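Local coordinates for antigen TpF1 (Treponema pallidum, PDB 2FJC), which binds ferric iron as a mini-ferritin of the Dps family and probably oxidises and stores iron within a shell of twelve subunits, at residues 25-30 with 85-90; 33-38 with 103-108. All blocks are in the same frame, centred on the assembly; numbering follows the deposited sequence.

In the fold
Helix 8-38 supplies the first partner of both contacts, 25-30 and then, closer to its C-terminal end, 33-38. The chain next passes through helix 44-71 and helix 80-86. Contact 1 brings it back, closing a loop of 54 residues where 85-90 leaves the short helix and lies against helix 8-38. Contact 2 closes a loop of 64 residues from 33-38 to 103-108 on helix 99-127. The order 25-30, 33-38, 85-90, 103-108 makes the two closures cross. Their centres are about 13 Å apart. Contact 1 thus fixes the connecting segment to the bundle, contact 2 joins two bundle helices, and each also reaches a second subunit.

Contact 1 (25-30 with 85-90); sequences LGVLYI and ALSGIA
Val27 meets Ser87 and Ile89 through its two methyl branches, and this is the tight part of the contact. With chi1 at 171°, CG1 lies opposite the backbone N and faces Ile89, while CG2 is turned to Ser87. Val27 CG2 is 3.4 Å from Ser87 OG, whereas Val27 CG1 stands 3.6 Å from Ile89 O and 3.9 Å from Ile89 CG2. The Val27 and Ile89 side chains run antiparallel where they pass. No hydrogen bond crosses between the segments, so van der Waals packing carries the contact.

The Ser87 hydroxyl is engaged by its own turn and by Asp24. Its OG accepts from Ile89 N at 3.0 Å, with an N-H...O angle of 159°, which defines an ST turn just where the chain leaves helix 80-86. Asp24 OD1 hydrogen-bonds both Ser87 OG and Gly88 N, fixing the turn to helix 8-38.

The packing is looser at Leu28, whose CG comes no nearer than 4.2 Å to Ile89 CD1. On the solvent side Gly88 and Ala90 are exposed, and the Ala90 CB points away from the helix.

Around the contact, Leu28 continues onto Phe110 and Leu113 of helix 99-127 and Val58 of helix 44-71, Ile89 touches Tyr112 of helix 99-127, and Met80 of the second subunit packs on Val27.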
loop_
_atom_site.group_PDB
_atom_site.type_symbol
_atom_site.label_atom_id
_atom_site.label_comp_id
_atom_site.label_asym_id
_atom_site.label_seq_id
_atom_site.Cartn_x
_atom_site.Cartn_y
_atom_site.Cartn_z
ATOM N N LEU B 25 5.205 25.207 22.410
ATOM C CA LEU B 25 4.755 24.419 21.271
ATOM C C LEU B 25 3.265 24.657 21.061
ATOM O O LEU B 25 2.812 24.830 19.927
ATOM C CB LEU B 25 5.007 22.925 21.510
ATOM C CG LEU B 25 6.252 22.258 20.907
ATOM C CD1 LEU B 25 7.210 23.272 20.312
ATOM C CD2 LEU B 25 6.936 21.445 21.985
ATOM N N GLY B 26 2.514 24.670 22.160
ATOM C CA GLY B 26 1.082 24.895 22.074
ATOM C C GLY B 26 0.787 26.226 21.412
ATOM O O GLY B 26 -0.046 26.318 20.508
ATOM N N VAL B 27 1.485 27.265 21.858
ATOM C CA VAL B 27 1.299 28.596 21.307
ATOM C C VAL B 27 1.714 28.641 19.832
ATOM O O VAL B 27 1.023 29.225 19.005
ATOM C CB VAL B 27 2.109 29.642 22.115
ATOM C CG1 VAL B 27 2.088 30.977 21.407
ATOM C CG2 VAL B 27 1.508 29.794 23.514
ATOM N N LEU B 28 2.836 28.011 19.509
ATOM C CA LEU B 28 3.328 27.994 18.139
ATOM C C LEU B 28 2.341 27.291 17.216
ATOM O O LEU B 28 2.152 27.693 16.067
ATOM C CB LEU B 28 4.655 27.259 18.064
ATOM C CG LEU B 28 5.737 27.874 17.193
ATOM C CD1 LEU B 28 6.738 26.793 16.868
ATOM C CD2 LEU B 28 5.152 28.478 15.932
ATOM N N TYR B 29 1.736 26.224 17.725
ATOM C CA TYR B 29 0.779 25.439 16.972
ATOM C C TYR B 29 -0.317 26.319 16.395
ATOM O O TYR B 29 -0.646 26.235 15.209
ATOM C CB TYR B 29 0.151 24.374 17.865
ATOM C CG TYR B 29 -0.850 23.497 17.150
ATOM C CD1 TYR B 29 -0.445 22.602 16.160
ATOM C CD2 TYR B 29 -2.207 23.556 17.467
ATOM C CE1 TYR B 29 -1.366 21.784 15.504
ATOM C CE2 TYR B 29 -3.141 22.744 16.820
ATOM C CZ TYR B 29 -2.716 21.860 15.840
ATOM O OH TYR B 29 -3.640 21.068 15.198
ATOM N N ILE B 30 -0.882 27.169 17.237
ATOM C CA ILE B 30 -1.938 28.045 16.798
ATOM C C ILE B 30 -1.403 29.210 15.972
ATOM O O ILE B 30 -2.054 29.660 15.027
ATOM C CB ILE B 30 -2.745 28.523 18.006
ATOM C CG1 ILE B 30 -3.580 27.341 18.507
ATOM C CG2 ILE B 30 -3.634 29.708 17.636
ATOM C CD1 ILE B 30 -4.343 27.635 19.759
ATOM N N ALA B 85 0.477 31.702 30.151
ATOM C CA ALA B 85 1.219 32.091 31.340
ATOM C C ALA B 85 2.674 31.610 31.327
ATOM O O ALA B 85 3.547 32.252 31.904
ATOM C CB ALA B 85 0.514 31.556 32.582
ATOM N N LEU B 86 2.937 30.486 30.665
ATOM C CA LEU B 86 4.281 29.923 30.627
ATOM C C LEU B 86 5.071 30.223 29.365
ATOM O O LEU B 86 6.304 30.283 29.387
ATOM C CB LEU B 86 4.199 28.406 30.785
ATOM C CG LEU B 86 3.577 27.864 32.068
ATOM C CD1 LEU B 86 3.248 26.380 31.905
ATOM C CD2 LEU B 86 4.543 28.099 33.225
ATOM N N SER B 87 4.365 30.402 28.261
ATOM C CA SER B 87 5.014 30.626 26.980
ATOM C C SER B 87 5.860 31.878 26.821
ATOM O O SER B 87 5.490 32.961 27.270
ATOM C CB SER B 87 3.977 30.600 25.859
ATOM O OG SER B 87 4.609 30.669 24.596
ATOM N N GLY B 88 6.999 31.707 26.157
ATOM C CA GLY B 88 7.888 32.813 25.889
ATOM C C GLY B 88 7.690 33.234 24.444
ATOM O O GLY B 88 8.441 34.053 23.915
ATOM N N ILE B 89 6.679 32.664 23.797
ATOM C CA ILE B 89 6.384 32.995 22.414
ATOM C C ILE B 89 5.145 33.878 22.331
ATOM O O ILE B 89 4.080 33.550 22.864
ATOM C CB ILE B 89 6.156 31.728 21.563
ATOM C CG1 ILE B 89 7.463 30.945 21.438
ATOM C CG2 ILE B 89 5.652 32.110 20.184
ATOM C CD1 ILE B 89 7.342 29.687 20.623
ATOM N N ALA B 90 5.296 35.010 21.657
ATOM C CA ALA B 90 4.197 35.942 21.506
ATOM C C ALA B 90 3.236 35.443 20.433
ATOM O O ALA B 90 3.657 34.910 19.398
ATOM C CB ALA B 90 4.741 37.321 21.126
#

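Contact 2 (33-38 with 103-108); sequences HNYHWH and LARVKR. With FE (Fe (III) ion), chain S.
In the ferritin-like helical bundle, at the end of helix 8-38 that carries the iron ligand His36, Tyr35 bridges to Arg105 and Val106 of the oppositely directed helix 99-127. The CA atoms of Tyr35 and Leu103 are the nearest across the pair at 8.5 Å, so the backbones stay well apart and the tyrosine ring spans the gap. Its chi1 of -58° places CG beside the backbone N and sends the ring across to the facing helix. Tyr35 CD2 lies 3.5 Å from Val106 CG1, approached obliquely. Farther out, the phenol oxygen passes over the aliphatic part of the arginine: Tyr35 OH is 3.4 Å from Arg105 CD and 3.5 Å from Arg105 CB. The arginine chain runs nearly perpendicular to the tyrosine, and its guanidinium plane is turned 72° from the ring, which rules out a parallel stack of the guanidinium on the ring. The polar ends converge on Glu92 instead, since its OE1 is hydrogen-bonded to Tyr35 OH and forms a salt bridge with Arg105 NH1.

The next residue faces elsewhere. His36 leaves the helix on another side and binds iron through NE2 at 2.5 Å, the site being completed by Asp63 and Glu67 of the second subunit. One turn after Asn34, His38 ND1 donates to Asn34 OD1 at 3.0 Å; the bond is nearly straight at 170° and lies in the imidazole plane, though it comes from above the amide's carbonyl plane. His38 NE2 hydrogen-bonds Ala76 N of the second subunit, so both ring nitrogens have partners.

A metal site built from a histidine of one subunit and carboxylates of another is the hallmark of the intersubunit ferroxidase centre of Dps proteins.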
loop_
_atom_site.group_PDB
_atom_site.type_symbol
_atom_site.label_atom_id
_atom_site.label_comp_id
_atom_site.label_asym_id
_atom_site.label_seq_id
_atom_site.Cartn_x
_atom_site.Cartn_y
_atom_site.Cartn_z
ATOM N N HIS B 33 -1.109 28.248 12.498
ATOM C CA HIS B 33 -2.378 28.207 11.789
ATOM C C HIS B 33 -2.683 29.618 11.318
ATOM O O HIS B 33 -3.184 29.817 10.212
ATOM C CB HIS B 33 -3.520 27.710 12.681
ATOM C CG HIS B 33 -3.614 26.219 12.768
ATOM N ND1 HIS B 33 -2.742 25.455 13.514
ATOM C CD2 HIS B 33 -4.476 25.346 12.189
ATOM C CE1 HIS B 33 -3.061 24.179 13.390
ATOM N NE2 HIS B 33 -4.110 24.085 12.590
ATOM N N ASN B 34 -2.370 30.596 12.160
ATOM C CA ASN B 34 -2.602 31.986 11.815
ATOM C C ASN B 34 -1.937 32.279 10.468
ATOM O O ASN B 34 -2.592 32.752 9.549
ATOM C CB ASN B 34 -2.022 32.897 12.893
ATOM C CG ASN B 34 -2.491 34.326 12.756
ATOM O OD1 ASN B 34 -2.465 34.894 11.674
ATOM N ND2 ASN B 34 -2.912 34.917 13.859
ATOM N N TYR B 35 -0.644 31.989 10.342
ATOM C CA TYR B 35 0.045 32.237 9.081
ATOM C C TYR B 35 -0.534 31.367 7.979
ATOM O O TYR B 35 -0.703 31.807 6.844
ATOM C CB TYR B 35 1.541 31.961 9.216
ATOM C CG TYR B 35 2.191 32.785 10.299
ATOM C CD1 TYR B 35 1.886 34.139 10.444
ATOM C CD2 TYR B 35 3.107 32.214 11.185
ATOM C CE1 TYR B 35 2.463 34.896 11.434
ATOM C CE2 TYR B 35 3.699 32.972 12.183
ATOM C CZ TYR B 35 3.371 34.314 12.307
ATOM O OH TYR B 35 3.943 35.062 13.318
ATOM N N HIS B 36 -0.831 30.126 8.328
ATOM C CA HIS B 36 -1.393 29.163 7.398
ATOM C C HIS B 36 -2.640 29.745 6.735
ATOM O O HIS B 36 -2.844 29.598 5.527
ATOM C CB HIS B 36 -1.741 27.876 8.168
ATOM C CG HIS B 36 -2.358 26.794 7.331
ATOM N ND1 HIS B 36 -1.687 26.168 6.298
ATOM C CD2 HIS B 36 -3.564 26.181 7.422
ATOM C CE1 HIS B 36 -2.449 25.212 5.797
ATOM N NE2 HIS B 36 -3.593 25.200 6.460
ATOM N N TRP B 37 -3.465 30.416 7.530
ATOM C CA TRP B 37 -4.698 31.005 7.039
ATOM C C TRP B 37 -4.593 32.388 6.407
ATOM O O TRP B 37 -5.280 32.677 5.426
ATOM C CB TRP B 37 -5.714 31.118 8.168
ATOM C CG TRP B 37 -6.095 29.838 8.787
ATOM C CD1 TRP B 37 -6.276 28.645 8.160
ATOM C CD2 TRP B 37 -6.415 29.624 10.167
ATOM N NE1 TRP B 37 -6.690 27.699 9.062
ATOM C CE2 TRP B 37 -6.785 28.270 10.302
ATOM C CE3 TRP B 37 -6.427 30.447 11.298
ATOM C CZ2 TRP B 37 -7.166 27.713 11.528
ATOM C CZ3 TRP B 37 -6.807 29.897 12.517
ATOM C CH2 TRP B 37 -7.172 28.541 12.621
ATOM N N HIS B 38 -3.733 33.235 6.954
ATOM C CA HIS B 38 -3.666 34.605 6.487
ATOM C C HIS B 38 -2.547 35.077 5.590
ATOM O O HIS B 38 -2.503 36.254 5.246
ATOM C CB HIS B 38 -3.780 35.510 7.702
ATOM C CG HIS B 38 -4.952 35.179 8.568
ATOM N ND1 HIS B 38 -4.828 34.845 9.898
ATOM C CD2 HIS B 38 -6.272 35.102 8.282
ATOM C CE1 HIS B 38 -6.023 34.576 10.397
ATOM N NE2 HIS B 38 -6.917 34.726 9.436
ATOM N N LEU B 103 7.202 33.795 7.202
ATOM C CA LEU B 103 8.296 32.851 7.297
ATOM C C LEU B 103 9.408 33.362 8.213
ATOM O O LEU B 103 9.989 32.591 8.981
ATOM C CB LEU B 103 8.855 32.538 5.909
ATOM C CG LEU B 103 7.893 31.817 4.961
ATOM C CD1 LEU B 103 8.618 31.484 3.667
ATOM C CD2 LEU B 103 7.345 30.560 5.625
ATOM N N ALA B 104 9.692 34.660 8.146
ATOM C CA ALA B 104 10.740 35.235 8.977
ATOM C C ALA B 104 10.363 35.078 10.438
ATOM O O ALA B 104 11.218 34.840 11.289
ATOM C CB ALA B 104 10.942 36.707 8.645
ATOM N N ARG B 105 9.076 35.207 10.725
ATOM C CA ARG B 105 8.617 35.064 12.096
ATOM C C ARG B 105 8.673 33.619 12.588
ATOM O O ARG B 105 9.065 33.385 13.733
ATOM C CB ARG B 105 7.205 35.635 12.258
ATOM C CG ARG B 105 7.170 37.121 12.016
ATOM C CD ARG B 105 5.793 37.724 12.161
ATOM N NE ARG B 105 5.776 39.063 11.580
ATOM C CZ ARG B 105 4.696 39.830 11.481
ATOM N NH1 ARG B 105 3.524 39.405 11.935
ATOM N NH2 ARG B 105 4.787 41.016 10.898
ATOM N N VAL B 106 8.302 32.645 11.755
ATOM C CA VAL B 106 8.379 31.270 12.237
ATOM C C VAL B 106 9.854 30.890 12.391
ATOM O O VAL B 106 10.209 30.162 13.302
ATOM C CB VAL B 106 7.645 30.234 11.311
ATOM C CG1 VAL B 106 6.343 30.809 10.827
ATOM C CG2 VAL B 106 8.524 29.808 10.166
ATOM N N LYS B 107 10.714 31.394 11.512
ATOM C CA LYS B 107 12.133 31.092 11.616
ATOM C C LYS B 107 12.630 31.598 12.972
ATOM O O LYS B 107 13.387 30.922 13.670
ATOM C CB LYS B 107 12.917 31.774 10.490
ATOM C CG LYS B 107 14.427 31.573 10.560
ATOM C CD LYS B 107 15.111 32.104 9.316
ATOM C CE LYS B 107 16.600 31.802 9.306
ATOM N NZ LYS B 107 17.326 32.627 10.295
ATOM N N ARG B 108 12.178 32.787 13.343
ATOM C CA ARG B 108 12.567 33.404 14.599
ATOM C C ARG B 108 12.090 32.550 15.779
ATOM O O ARG B 108 12.843 32.314 16.735
ATOM C CB ARG B 108 11.969 34.812 14.672
ATOM C CG ARG B 108 12.701 35.794 15.574
ATOM C CD ARG B 108 12.114 37.211 15.428
ATOM N NE ARG B 108 12.126 37.647 14.033
ATOM C CZ ARG B 108 11.220 38.463 13.490
ATOM N NH1 ARG B 108 10.220 38.943 14.232
ATOM N NH2 ARG B 108 11.296 38.783 12.197
HETATM FE FE FE S . -5.873 24.279 6.530
#